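Local structure of uncharacterized protein VP1736 (Vibrio parahaemolyticus, 3LXQ) at residues L91-L96 / Y280-F285; G105-T110 / E262-E267; M48-M53 / N441-S446. The protein is of unknown function but belongs to the sulfatase family, whose alpha/beta fold of the alkaline phosphatase superfamily packs helices against a central mixed sheet. All coordinates share one frame; numbering follows the deposited sequence.

How the interactions relate
Interactions 1 and 2 belong to the sulfatase-type part of the chain, and both involve helix 271-289 or the loop that leads into it. In interaction 1 the body of that helix covers strand 87-93 in the core, by means of leucine and phenylalanine carbons; in interaction 2 the loop before it meets another loop nearer the surface, where one tyrosine gathers three apolar neighbours. The two touch through Leu96 CD1 and Thr110 CG2, 4.3 Å apart. Interaction 3 lies across the chain's centre, its own centre about 36 Å from that of interaction 1, and joins residues near the two modelled ends. Partly buried, it mixes an amide and a selenomethionine methyl group at an indole edge.

Interaction 1: L91-L96 / Y280-F285; sequences LLQESL and YALGTF
Leu91 and Leu282 meet where helix 271-289 packs on the central sheet. The helix belongs to a beta-alpha-beta crossover: it links strands 241-246 and 298-304, which flank strand 87-93 and run parallel to it. Residues 280-285 run nearly antiparallel to residues 91-93, at 173°. The tight part of the contact is built round one methyl group. Leu91 CD1 lies 3.9 Å from Leu282 CD1 and also 3.9 Å from Phe285 CE2, touching two side chains about one helical turn apart. Leu282 reaches the strand because its CG is anti to the backbone N (chi1 179°). Branched leucines and a flat phenylalanine suit this buried layer, since they fill it without bringing polar atoms that would need partners.

Gln93 makes a looser neighbour, its NE2 4.4 Å from Leu282 CD1. A polar group is tolerated here because the side chain curls back and NE2 donates to Leu91 O at 2.9 Å, from above the carbonyl plane, and also bonds to Tyr224 OH. Tyr224 belongs to helix 220-234, which also packs against Leu282 and Phe285. Solvent comes nearer at Tyr280 and Thr284, both partly exposed, where Thr284 CG2 sits over one face of the Tyr280 ring, toward its rim. Thr284 OG1 donates to Ala281 O at 2.6 Å, from the same face of that carbonyl as the helical bond from Phe285 N.

Interaction 2: G105-T110 / E262-E267; sequences GGLPLT and EQYDSE
Tyr264 carries this contact, laying its side chain against three consecutive residues of the 105-110 loop, Leu107, Pro108 and Leu109. With chi1 at 179° the ring extends away from its own backbone N toward that loop. Leu109 meets the root of the tyrosine: CD1 packs 3.6 Å from Tyr264 CG and 3.7 Å from Tyr264 CB. At the far end Leu107 CD2 comes within 3.5 Å of Tyr264 OH, an apolar methyl beside the oxygen. Pro108 fills in between, with CD 3.9 Å from Tyr264 CE1. The three cross the tyrosine at about a right angle and are spaced along its length from CB to OH. The backbone helps to place them, because Pro108 is the centre of an inverse gamma turn, closed by a weak bond from Leu109 N to Leu107 O. A tyrosine suits this partly exposed place, being long and apolar along its flank yet polar at its tip.

The 262-267 loop is tied to helix 271-289 by Asn273, whose OD1 accepts from the backbone N of both Tyr264 and Asp265. Leu109 also touches Asn272 of that helix, while the next residue, Thr110, leads directly into helix 111-118.

Interaction 3: M48-M53 / N441-S446; sequences MDNQKM and NNWYSS
Trp443 points its six-membered ring at helix 50-61, where Asn50 and Met53 receive its outer edge. From CB, chi1 of -70° places CG beside the backbone N and carries the indole toward that helix. Further out, NE1 passes near Asn441 CB, 3.5 Å away, which lies over one face toward the rim. Beyond it come the edge carbons: CZ2 is 3.8 Å from Asn50 ND2, and CH2 at the tip is 3.6 Å from the same nitrogen. ND2 lies at the edge, in the plane of the indole, and the amide plane is turned 77° to it. The broad indole can touch both an amide and a methyl along one edge, where the short Asn50 side chain fits.

Trp443 follows on the end of helix 422-441, where Asn442 leaves helical geometry in a Schellman motif. Its positive phi of 64° is one that asparagine accepts more readily than most residues.

On the other side of CH2, CZ3 meets the methyl CE of Met53, modelled as selenomethionine, at 4.0 Å. Its flexible chain, bent at chi2 and chi3, brings that methyl to the edge. Lys437 of helix 422-441 touches both Asn50 and Met53, and Lys52 NZ forms a salt bridge with Asp426 OD2.

Interaction 1: L91-L96 / Y280-F285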
ATOM      1  N   LEU A  91       3.772  -6.320   5.574  1.00 33.86           N
ATOM      2  CA  LEU A  91       2.822  -6.646   6.629  1.00 34.12           C
ATOM      3  C   LEU A  91       1.681  -5.660   6.487  1.00 32.13           C
ATOM      4  O   LEU A  91       1.701  -4.585   7.091  1.00 32.09           O
ATOM      5  CB  LEU A  91       3.468  -6.544   8.017  1.00 35.08           C
ATOM      6  CG  LEU A  91       4.743  -7.362   8.242  1.00 38.57           C
ATOM      7  CD1 LEU A  91       5.404  -7.019   9.593  1.00 41.22           C
ATOM      8  CD2 LEU A  91       4.460  -8.854   8.141  1.00 39.68           C
ATOM      9  N   LEU A  92       0.705  -6.035   5.665  1.00 31.21           N
ATOM     10  CA  LEU A  92      -0.422  -5.169   5.319  1.00 29.62           C
ATOM     11  C   LEU A  92      -1.461  -5.153   6.440  1.00 30.62           C
ATOM     12  O   LEU A  92      -1.917  -6.203   6.917  1.00 31.92           O
ATOM     13  CB  LEU A  92      -1.026  -5.568   3.958  1.00 28.97           C
ATOM     14  CG  LEU A  92      -2.131  -4.686   3.336  1.00 27.36           C
ATOM     15  CD1 LEU A  92      -1.671  -3.283   3.061  1.00 25.41           C
ATOM     16  CD2 LEU A  92      -2.689  -5.306   2.055  1.00 26.98           C
ATOM     17  N   GLN A  93      -1.812  -3.957   6.878  1.00 30.34           N
ATOM     18  CA  GLN A  93      -2.613  -3.790   8.076  1.00 31.98           C
ATOM     19  C   GLN A  93      -4.030  -3.407   7.701  1.00 32.06           C
ATOM     20  O   GLN A  93      -4.287  -2.273   7.265  1.00 32.13           O
ATOM     21  CB  GLN A  93      -1.989  -2.741   8.999  1.00 31.85           C
ATOM     22  CG  GLN A  93      -0.537  -3.000   9.336  1.00 33.03           C
ATOM     23  CD  GLN A  93      -0.352  -4.268  10.153  1.00 35.13           C
ATOM     24  OE1 GLN A  93      -1.085  -4.502  11.108  1.00 37.56           O
ATOM     25  NE2 GLN A  93       0.616  -5.098   9.769  1.00 34.53           N
ATOM     26  N   GLU A  94      -4.944  -4.369   7.849  1.00 33.63           N
ATOM     27  CA  GLU A  94      -6.361  -4.148   7.592  1.00 33.49           C
ATOM     28  C   GLU A  94      -6.908  -2.948   8.351  1.00 33.94           C
ATOM     29  O   GLU A  94      -6.905  -2.928   9.583  1.00 35.02           O
ATOM     30  CB  GLU A  94      -7.186  -5.390   7.955  1.00 35.92           C
ATOM     31  CG  GLU A  94      -8.720  -5.179   7.874  1.00 37.07           C
ATOM     32  CD  GLU A  94      -9.163  -4.780   6.482  1.00 39.02           C
ATOM     33  OE1 GLU A  94      -9.854  -3.752   6.325  1.00 39.67           O
ATOM     34  OE2 GLU A  94      -8.793  -5.498   5.529  1.00 41.43           O
ATOM     35  N   SER A  95      -7.399  -1.967   7.593  1.00 32.98           N
ATOM     36  CA  SER A  95      -8.116  -0.795   8.125  1.00 33.13           C
ATOM     37  C   SER A  95      -7.354   0.046   9.152  1.00 33.68           C
ATOM     38  O   SER A  95      -7.961   0.830   9.879  1.00 34.24           O
ATOM     39  CB  SER A  95      -9.487  -1.198   8.673  1.00 35.12           C
ATOM     40  OG  SER A  95     -10.306  -1.675   7.629  1.00 34.30           O
ATOM     41  N   LEU A  96      -6.024  -0.078   9.175  1.00 32.92           N
ATOM     42  CA  LEU A  96      -5.216   0.658  10.145  1.00 33.34           C
ATOM     43  C   LEU A  96      -5.003   2.121   9.720  1.00 32.99           C
ATOM     44  O   LEU A  96      -3.945   2.493   9.246  1.00 31.76           O
ATOM     45  CB  LEU A  96      -3.885  -0.057  10.393  1.00 33.46           C
ATOM     46  CG  LEU A  96      -3.053   0.428  11.594  1.00 34.81           C
ATOM     47  CD1 LEU A  96      -3.753   0.140  12.883  1.00 35.89           C
ATOM     48  CD2 LEU A  96      -1.653  -0.202  11.605  1.00 34.58           C
ATOM     49  N   TYR A 280      -0.831  -5.376  19.504  1.00 51.23           N
ATOM     50  CA  TYR A 280      -0.202  -6.357  20.378  1.00 52.56           C
ATOM     51  C   TYR A 280       0.299  -7.526  19.541  1.00 51.76           C
ATOM     52  O   TYR A 280       1.385  -8.040  19.774  1.00 52.30           O
ATOM     53  CB  TYR A 280      -1.178  -6.856  21.462  1.00 54.15           C
ATOM     54  CG  TYR A 280      -0.909  -8.281  21.898  1.00 56.52           C
ATOM     55  CD1 TYR A 280      -0.050  -8.561  22.968  1.00 59.61           C
ATOM     56  CD2 TYR A 280      -1.493  -9.356  21.221  1.00 57.62           C
ATOM     57  CE1 TYR A 280       0.208  -9.880  23.356  1.00 61.61           C
ATOM     58  CE2 TYR A 280      -1.239 -10.668  21.598  1.00 59.91           C
ATOM     59  CZ  TYR A 280      -0.393 -10.923  22.659  1.00 61.73           C
ATOM     60  OH  TYR A 280      -0.158 -12.229  23.017  1.00 65.42           O
ATOM     61  N   ALA A 281      -0.511  -7.938  18.572  1.00 50.92           N
ATOM     62  CA  ALA A 281      -0.191  -9.072  17.726  1.00 50.94           C
ATOM     63  C   ALA A 281       1.034  -8.790  16.859  1.00 50.38           C
ATOM     64  O   ALA A 281       1.861  -9.685  16.655  1.00 51.11           O
ATOM     65  CB  ALA A 281      -1.395  -9.449  16.868  1.00 51.04           C
ATOM     66  N   LEU A 282       1.157  -7.549  16.368  1.00 48.93           N
ATOM     67  CA  LEU A 282       2.311  -7.127  15.567  1.00 48.38           C
ATOM     68  C   LEU A 282       3.585  -7.125  16.403  1.00 49.30           C
ATOM     69  O   LEU A 282       4.639  -7.573  15.934  1.00 48.87           O
ATOM     70  CB  LEU A 282       2.083  -5.744  14.938  1.00 47.73           C
ATOM     71  CG  LEU A 282       3.199  -5.128  14.083  1.00 46.87           C
ATOM     72  CD1 LEU A 282       3.540  -5.996  12.876  1.00 45.04           C
ATOM     73  CD2 LEU A 282       2.829  -3.723  13.642  1.00 46.34           C
ATOM     74  N   GLY A 283       3.461  -6.630  17.639  1.00 50.56           N
ATOM     75  CA  GLY A 283       4.565  -6.578  18.610  1.00 51.78           C
ATOM     76  C   GLY A 283       5.141  -7.953  18.882  1.00 52.57           C
ATOM     77  O   GLY A 283       6.365  -8.114  18.958  1.00 53.24           O
ATOM     78  N   THR A 284       4.258  -8.945  19.012  1.00 52.85           N
ATOM     79  CA  THR A 284       4.667 -10.347  19.166  1.00 54.13           C
ATOM     80  C   THR A 284       5.390 -10.882  17.930  1.00 53.10           C
ATOM     81  O   THR A 284       6.278 -11.717  18.060  1.00 54.35           O
ATOM     82  CB  THR A 284       3.490 -11.309  19.538  1.00 55.28           C
ATOM     83  OG1 THR A 284       2.549 -11.379  18.462  1.00 54.69           O
ATOM     84  CG2 THR A 284       2.786 -10.865  20.814  1.00 56.75           C
ATOM     85  N   PHE A 285       5.024 -10.403  16.741  1.00 51.51           N
ATOM     86  CA  PHE A 285       5.770 -10.753  15.527  1.00 50.67           C
ATOM     87  C   PHE A 285       7.184 -10.190  15.562  1.00 51.06           C
ATOM     88  O   PHE A 285       8.141 -10.919  15.289  1.00 52.35           O
ATOM     89  CB  PHE A 285       5.087 -10.270  14.246  1.00 49.53           C
ATOM     90  CG  PHE A 285       5.898 -10.538  13.004  1.00 47.66           C
ATOM     91  CD1 PHE A 285       5.851 -11.781  12.386  1.00 47.40           C
ATOM     92  CD2 PHE A 285       6.749  -9.567  12.486  1.00 46.80           C
ATOM     93  CE1 PHE A 285       6.612 -12.040  11.250  1.00 47.03           C
ATOM     94  CE2 PHE A 285       7.528  -9.823  11.357  1.00 45.76           C
ATOM     95  CZ  PHE A 285       7.458 -11.053  10.736  1.00 45.85           C
TER

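Interaction 2: G105-T110 / E262-E267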
ATOM      1  N   GLY A 105      -0.567  10.907  16.077  1.00 56.64           N
ATOM      2  CA  GLY A 105      -1.468  11.893  16.674  1.00 58.41           C
ATOM      3  C   GLY A 105      -2.844  11.399  17.087  1.00 58.69           C
ATOM      4  O   GLY A 105      -3.516  12.046  17.897  1.00 60.78           O
ATOM      5  N   GLY A 106      -3.263  10.255  16.552  1.00 57.61           N
ATOM      6  CA  GLY A 106      -4.585   9.694  16.841  1.00 57.76           C
ATOM      7  C   GLY A 106      -4.699   9.054  18.216  1.00 59.34           C
ATOM      8  O   GLY A 106      -3.915   9.351  19.120  1.00 60.38           O
ATOM      9  N   LEU A 107      -5.673   8.159  18.355  1.00 59.82           N
ATOM     10  CA  LEU A 107      -5.987   7.502  19.631  1.00 62.18           C
ATOM     11  C   LEU A 107      -4.848   6.585  20.089  1.00 62.51           C
ATOM     12  O   LEU A 107      -4.186   5.967  19.242  1.00 61.43           O
ATOM     13  CB  LEU A 107      -7.307   6.735  19.510  1.00 62.16           C
ATOM     14  CG  LEU A 107      -8.505   7.641  19.206  1.00 63.20           C
ATOM     15  CD1 LEU A 107      -9.691   6.858  18.645  1.00 64.34           C
ATOM     16  CD2 LEU A 107      -8.922   8.460  20.430  1.00 65.74           C
ATOM     17  N   PRO A 108      -4.596   6.511  21.415  1.00 64.87           N
ATOM     18  CA  PRO A 108      -3.458   5.715  21.906  1.00 65.41           C
ATOM     19  C   PRO A 108      -3.716   4.217  21.765  1.00 64.81           C
ATOM     20  O   PRO A 108      -3.875   3.509  22.756  1.00 67.30           O
ATOM     21  CB  PRO A 108      -3.331   6.133  23.377  1.00 68.52           C
ATOM     22  CG  PRO A 108      -4.691   6.606  23.766  1.00 70.18           C
ATOM     23  CD  PRO A 108      -5.349   7.146  22.517  1.00 67.37           C
ATOM     24  N   LEU A 109      -3.744   3.754  20.521  1.00 62.01           N
ATOM     25  CA  LEU A 109      -4.151   2.391  20.199  1.00 61.31           C
ATOM     26  C   LEU A 109      -3.023   1.505  19.691  1.00 60.06           C
ATOM     27  O   LEU A 109      -3.216   0.300  19.517  1.00 59.91           O
ATOM     28  CB  LEU A 109      -5.275   2.420  19.162  1.00 59.56           C
ATOM     29  CG  LEU A 109      -6.717   2.040  19.498  1.00 61.19           C
ATOM     30  CD1 LEU A 109      -7.171   2.431  20.915  1.00 63.62           C
ATOM     31  CD2 LEU A 109      -7.658   2.619  18.439  1.00 59.12           C
ATOM     32  N   THR A 110      -1.854   2.093  19.442  1.00 59.38           N
ATOM     33  CA  THR A 110      -0.756   1.353  18.814  1.00 58.15           C
ATOM     34  C   THR A 110       0.601   1.475  19.521  1.00 59.36           C
ATOM     35  O   THR A 110       1.587   1.813  18.863  1.00 59.04           O
ATOM     36  CB  THR A 110      -0.557   1.775  17.331  1.00 56.25           C
ATOM     37  OG1 THR A 110      -0.421   3.198  17.264  1.00 55.87           O
ATOM     38  CG2 THR A 110      -1.726   1.306  16.445  1.00 54.36           C
ATOM     39  N   GLU A 262      -4.808  -4.234  27.843  1.00 64.52           N
ATOM     40  CA  GLU A 262      -5.702  -3.388  28.613  1.00 66.31           C
ATOM     41  C   GLU A 262      -6.587  -2.768  27.539  1.00 63.09           C
ATOM     42  O   GLU A 262      -6.125  -1.958  26.747  1.00 62.21           O
ATOM     43  CB  GLU A 262      -4.931  -2.324  29.405  1.00 69.60           C
ATOM     44  N   GLN A 263      -7.838  -3.207  27.476  1.00 62.29           N
ATOM     45  CA  GLN A 263      -8.767  -2.770  26.431  1.00 59.62           C
ATOM     46  C   GLN A 263      -8.990  -1.263  26.515  1.00 60.31           C
ATOM     47  O   GLN A 263      -8.972  -0.694  27.603  1.00 62.99           O
ATOM     48  CB  GLN A 263     -10.095  -3.532  26.542  1.00 59.70           C
ATOM     49  CG  GLN A 263      -9.910  -5.047  26.656  1.00 59.78           C
ATOM     50  CD  GLN A 263     -11.208  -5.839  26.744  1.00 60.36           C
ATOM     51  OE1 GLN A 263     -12.281  -5.308  27.072  1.00 60.07           O
ATOM     52  NE2 GLN A 263     -11.109  -7.132  26.452  1.00 59.49           N
ATOM     53  N   TYR A 264      -9.173  -0.617  25.367  1.00 58.07           N
ATOM     54  CA  TYR A 264      -9.410   0.827  25.336  1.00 59.22           C
ATOM     55  C   TYR A 264     -10.877   1.158  25.619  1.00 60.49           C
ATOM     56  O   TYR A 264     -11.175   2.162  26.278  1.00 62.93           O
ATOM     57  CB  TYR A 264      -8.954   1.429  23.996  1.00 57.15           C
ATOM     58  CG  TYR A 264      -9.180   2.923  23.861  1.00 58.17           C
ATOM     59  CD1 TYR A 264      -8.194   3.839  24.233  1.00 59.78           C
ATOM     60  CD2 TYR A 264     -10.376   3.418  23.345  1.00 57.87           C
ATOM     61  CE1 TYR A 264      -8.406   5.218  24.097  1.00 62.20           C
ATOM     62  CE2 TYR A 264     -10.599   4.790  23.208  1.00 59.84           C
ATOM     63  CZ  TYR A 264      -9.615   5.681  23.583  1.00 61.85           C
ATOM     64  OH  TYR A 264      -9.851   7.030  23.437  1.00 63.95           O
ATOM     65  N   ASP A 265     -11.780   0.325  25.101  1.00 59.52           N
ATOM     66  CA  ASP A 265     -13.218   0.466  25.360  1.00 61.28           C
ATOM     67  C   ASP A 265     -13.666  -0.548  26.405  1.00 63.42           C
ATOM     68  O   ASP A 265     -13.000  -1.571  26.623  1.00 63.28           O
ATOM     69  CB  ASP A 265     -14.050   0.293  24.073  1.00 59.50           C
ATOM     70  CG  ASP A 265     -13.883   1.453  23.076  1.00 58.50           C
ATOM     71  OD1 ASP A 265     -14.260   1.277  21.896  1.00 57.29           O
ATOM     72  OD2 ASP A 265     -13.393   2.535  23.452  1.00 59.42           O
ATOM     73  N   SER A 266     -14.801  -0.247  27.040  1.00 66.07           N
ATOM     74  CA  SER A 266     -15.430  -1.109  28.043  1.00 68.73           C
ATOM     75  C   SER A 266     -15.901  -2.428  27.421  1.00 67.02           C
ATOM     76  O   SER A 266     -15.665  -3.496  27.983  1.00 68.25           O
ATOM     77  CB  SER A 266     -16.609  -0.375  28.692  1.00 72.35           C
ATOM     78  OG  SER A 266     -16.542  -0.431  30.106  1.00 76.67           O
ATOM     79  N   GLU A 267     -16.560  -2.343  26.262  1.00 64.81           N
ATOM     80  CA  GLU A 267     -17.001  -3.532  25.513  1.00 63.43           C
ATOM     81  C   GLU A 267     -15.802  -4.211  24.851  1.00 60.27           C
ATOM     82  O   GLU A 267     -14.967  -3.537  24.247  1.00 58.45           O
ATOM     83  CB  GLU A 267     -18.050  -3.155  24.460  1.00 62.94           C
TER

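Interaction 3: M48-M53 / N441-S446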
HETATM    1  N   MSE A  48      -9.350  13.731 -22.515  1.00 63.85           N
HETATM    2  CA  MSE A  48      -8.009  14.298 -22.687  1.00 64.60           C
HETATM    3  C   MSE A  48      -7.253  13.443 -23.690  1.00 65.83           C
HETATM    4  O   MSE A  48      -7.356  12.222 -23.669  1.00 64.46           O
HETATM    5  CB  MSE A  48      -7.240  14.334 -21.361  1.00 61.47           C
HETATM    6  CG  MSE A  48      -6.233  15.471 -21.256  1.00 66.48           C
HETATM    7 SE   MSE A  48      -4.927  15.273 -19.796  1.00 71.33          SE
HETATM    8  CE  MSE A  48      -5.156  17.015 -18.956  1.00 72.24           C
ATOM      9  N   ASP A  49      -6.492  14.087 -24.568  1.00 69.29           N
ATOM     10  CA  ASP A  49      -5.701  13.383 -25.577  1.00 71.12           C
ATOM     11  C   ASP A  49      -4.680  12.493 -24.896  1.00 67.80           C
ATOM     12  O   ASP A  49      -4.050  12.904 -23.923  1.00 66.06           O
ATOM     13  CB  ASP A  49      -5.004  14.386 -26.494  1.00 75.89           C
ATOM     14  CG  ASP A  49      -5.895  15.562 -26.841  1.00 80.51           C
ATOM     15  OD1 ASP A  49      -5.854  16.004 -28.006  1.00 86.73           O
ATOM     16  OD2 ASP A  49      -6.647  16.030 -25.947  1.00 78.81           O
ATOM     17  N   ASN A  50      -4.537  11.272 -25.400  1.00 68.31           N
ATOM     18  CA  ASN A  50      -3.598  10.306 -24.844  1.00 66.91           C
ATOM     19  C   ASN A  50      -2.199  10.889 -24.665  1.00 67.49           C
ATOM     20  O   ASN A  50      -1.559  10.688 -23.630  1.00 66.44           O
ATOM     21  CB  ASN A  50      -3.533   9.055 -25.718  1.00 69.57           C
ATOM     22  CG  ASN A  50      -4.654   8.073 -25.428  1.00 69.87           C
ATOM     23  OD1 ASN A  50      -5.671   8.417 -24.816  1.00 68.93           O
ATOM     24  ND2 ASN A  50      -4.471   6.834 -25.870  1.00 73.72           N
ATOM     25  N   GLN A  51      -1.747  11.621 -25.681  1.00 58.44           N
ATOM     26  CA  GLN A  51      -0.433  12.249 -25.682  1.00 55.71           C
ATOM     27  C   GLN A  51      -0.272  13.255 -24.551  1.00 51.61           C
ATOM     28  O   GLN A  51       0.640  13.119 -23.738  1.00 47.91           O
ATOM     29  CB  GLN A  51      -0.169  12.937 -27.023  1.00 59.17           C
ATOM     30  CG  GLN A  51       1.285  13.311 -27.231  1.00 58.39           C
ATOM     31  CD  GLN A  51       2.078  12.205 -27.910  1.00 62.17           C
ATOM     32  OE1 GLN A  51       2.550  12.372 -29.040  1.00 63.95           O
ATOM     33  NE2 GLN A  51       2.220  11.068 -27.232  1.00 61.52           N
ATOM     34  N   LYS A  52      -1.149  14.260 -24.510  1.00 53.15           N
ATOM     35  CA  LYS A  52      -1.143  15.253 -23.436  1.00 50.76           C
ATOM     36  C   LYS A  52      -1.199  14.585 -22.042  1.00 48.02           C
ATOM     37  O   LYS A  52      -0.420  14.924 -21.147  1.00 43.95           O
ATOM     38  CB  LYS A  52      -2.293  16.261 -23.608  1.00 53.55           C
ATOM     39  CG  LYS A  52      -2.362  17.305 -22.496  1.00 51.47           C
ATOM     40  CD  LYS A  52      -3.445  18.334 -22.713  1.00 55.44           C
ATOM     41  CE  LYS A  52      -3.576  19.212 -21.473  1.00 54.12           C
ATOM     42  NZ  LYS A  52      -4.648  20.237 -21.616  1.00 59.26           N
HETATM   43  N   MSE A  53      -2.106  13.623 -21.891  1.00 50.25           N
HETATM   44  CA  MSE A  53      -2.279  12.880 -20.650  1.00 49.02           C
HETATM   45  C   MSE A  53      -1.005  12.122 -20.228  1.00 45.46           C
HETATM   46  O   MSE A  53      -0.499  12.320 -19.105  1.00 42.01           O
HETATM   47  CB  MSE A  53      -3.507  11.955 -20.775  1.00 53.58           C
HETATM   48  CG  MSE A  53      -3.947  11.271 -19.492  1.00 55.94           C
HETATM   49 SE   MSE A  53      -3.033   9.554 -19.252  1.00 65.94          SE
HETATM   50  CE  MSE A  53      -4.134   8.499 -20.462  1.00 65.09           C
ATOM     51  N   ASN A 441      -6.184  -0.263 -22.322  1.00 49.16           N
ATOM     52  CA  ASN A 441      -5.246  -0.442 -23.426  1.00 49.95           C
ATOM     53  C   ASN A 441      -4.097  -1.409 -23.168  1.00 48.84           C
ATOM     54  O   ASN A 441      -3.231  -1.589 -24.030  1.00 49.43           O
ATOM     55  CB  ASN A 441      -4.733   0.910 -23.919  1.00 49.92           C
ATOM     56  CG  ASN A 441      -5.846   1.781 -24.474  1.00 52.36           C
ATOM     57  OD1 ASN A 441      -6.095   1.792 -25.672  1.00 56.19           O
ATOM     58  ND2 ASN A 441      -6.539   2.494 -23.596  1.00 52.12           N
ATOM     59  N   ASN A 442      -4.117  -2.048 -22.000  1.00 47.29           N
ATOM     60  CA  ASN A 442      -3.109  -3.046 -21.617  1.00 46.81           C
ATOM     61  C   ASN A 442      -1.721  -2.445 -21.484  1.00 45.47           C
ATOM     62  O   ASN A 442      -0.724  -3.021 -21.936  1.00 46.02           O
ATOM     63  CB  ASN A 442      -3.099  -4.231 -22.592  1.00 49.56           C
ATOM     64  CG  ASN A 442      -4.482  -4.780 -22.839  1.00 51.90           C
ATOM     65  OD1 ASN A 442      -5.060  -4.564 -23.901  1.00 53.44           O
ATOM     66  ND2 ASN A 442      -5.038  -5.464 -21.839  1.00 51.83           N
ATOM     67  N   TRP A 443      -1.669  -1.289 -20.823  1.00 43.67           N
ATOM     68  CA  TRP A 443      -0.417  -0.563 -20.659  1.00 42.72           C
ATOM     69  C   TRP A 443       0.338  -0.998 -19.418  1.00 41.39           C
ATOM     70  O   TRP A 443       1.410  -0.470 -19.124  1.00 41.03           O
ATOM     71  CB  TRP A 443      -0.649   0.950 -20.619  1.00 41.93           C
ATOM     72  CG  TRP A 443      -1.068   1.556 -21.936  1.00 43.24           C
ATOM     73  CD1 TRP A 443      -0.918   1.015 -23.195  1.00 44.27           C
ATOM     74  CD2 TRP A 443      -1.675   2.842 -22.124  1.00 43.66           C
ATOM     75  NE1 TRP A 443      -1.412   1.886 -24.144  1.00 44.93           N
ATOM     76  CE2 TRP A 443      -1.874   3.015 -23.515  1.00 45.03           C
ATOM     77  CE3 TRP A 443      -2.063   3.869 -21.251  1.00 42.32           C
ATOM     78  CZ2 TRP A 443      -2.456   4.170 -24.047  1.00 46.65           C
ATOM     79  CZ3 TRP A 443      -2.648   5.014 -21.782  1.00 43.23           C
ATOM     80  CH2 TRP A 443      -2.843   5.152 -23.166  1.00 45.56           C
ATOM     81  N   TYR A 444      -0.196  -1.988 -18.716  1.00 40.61           N
ATOM     82  CA  TYR A 444       0.354  -2.337 -17.425  1.00 40.17           C
ATOM     83  C   TYR A 444       0.596  -3.841 -17.275  1.00 41.50           C
ATOM     84  O   TYR A 444       0.388  -4.413 -16.203  1.00 41.33           O
ATOM     85  CB  TYR A 444      -0.534  -1.760 -16.309  1.00 38.32           C
ATOM     86  CG  TYR A 444       0.227  -1.246 -15.110  1.00 37.29           C
ATOM     87  CD1 TYR A 444       0.823   0.023 -15.117  1.00 37.02           C
ATOM     88  CD2 TYR A 444       0.340  -2.015 -13.955  1.00 37.34           C
ATOM     89  CE1 TYR A 444       1.517   0.499 -13.998  1.00 33.97           C
ATOM     90  CE2 TYR A 444       1.022  -1.554 -12.841  1.00 36.16           C
ATOM     91  CZ  TYR A 444       1.604  -0.296 -12.863  1.00 35.65           C
ATOM     92  OH  TYR A 444       2.285   0.132 -11.744  1.00 34.95           O
ATOM     93  N   SER A 445       1.074  -4.457 -18.355  1.00 43.19           N
ATOM     94  CA  SER A 445       1.352  -5.880 -18.390  1.00 45.04           C
ATOM     95  C   SER A 445       2.692  -6.204 -17.738  1.00 45.78           C
ATOM     96  O   SER A 445       3.494  -5.310 -17.475  1.00 44.57           O
ATOM     97  CB  SER A 445       1.397  -6.339 -19.836  1.00 47.27           C
ATOM     98  OG  SER A 445       2.651  -6.004 -20.399  1.00 50.16           O
ATOM     99  N   SER A 446       2.935  -7.493 -17.503  1.00 47.78           N
ATOM    100  CA  SER A 446       4.238  -7.956 -17.020  1.00 49.89           C
ATOM    101  C   SER A 446       5.243  -8.304 -18.108  1.00 52.48           C
ATOM    102  O   SER A 446       6.286  -8.896 -17.804  1.00 55.72           O
ATOM    103  CB  SER A 446       4.111  -9.123 -16.021  1.00 51.31           C
ATOM    104  OG  SER A 446       3.008  -9.964 -16.288  1.00 51.17           O
TER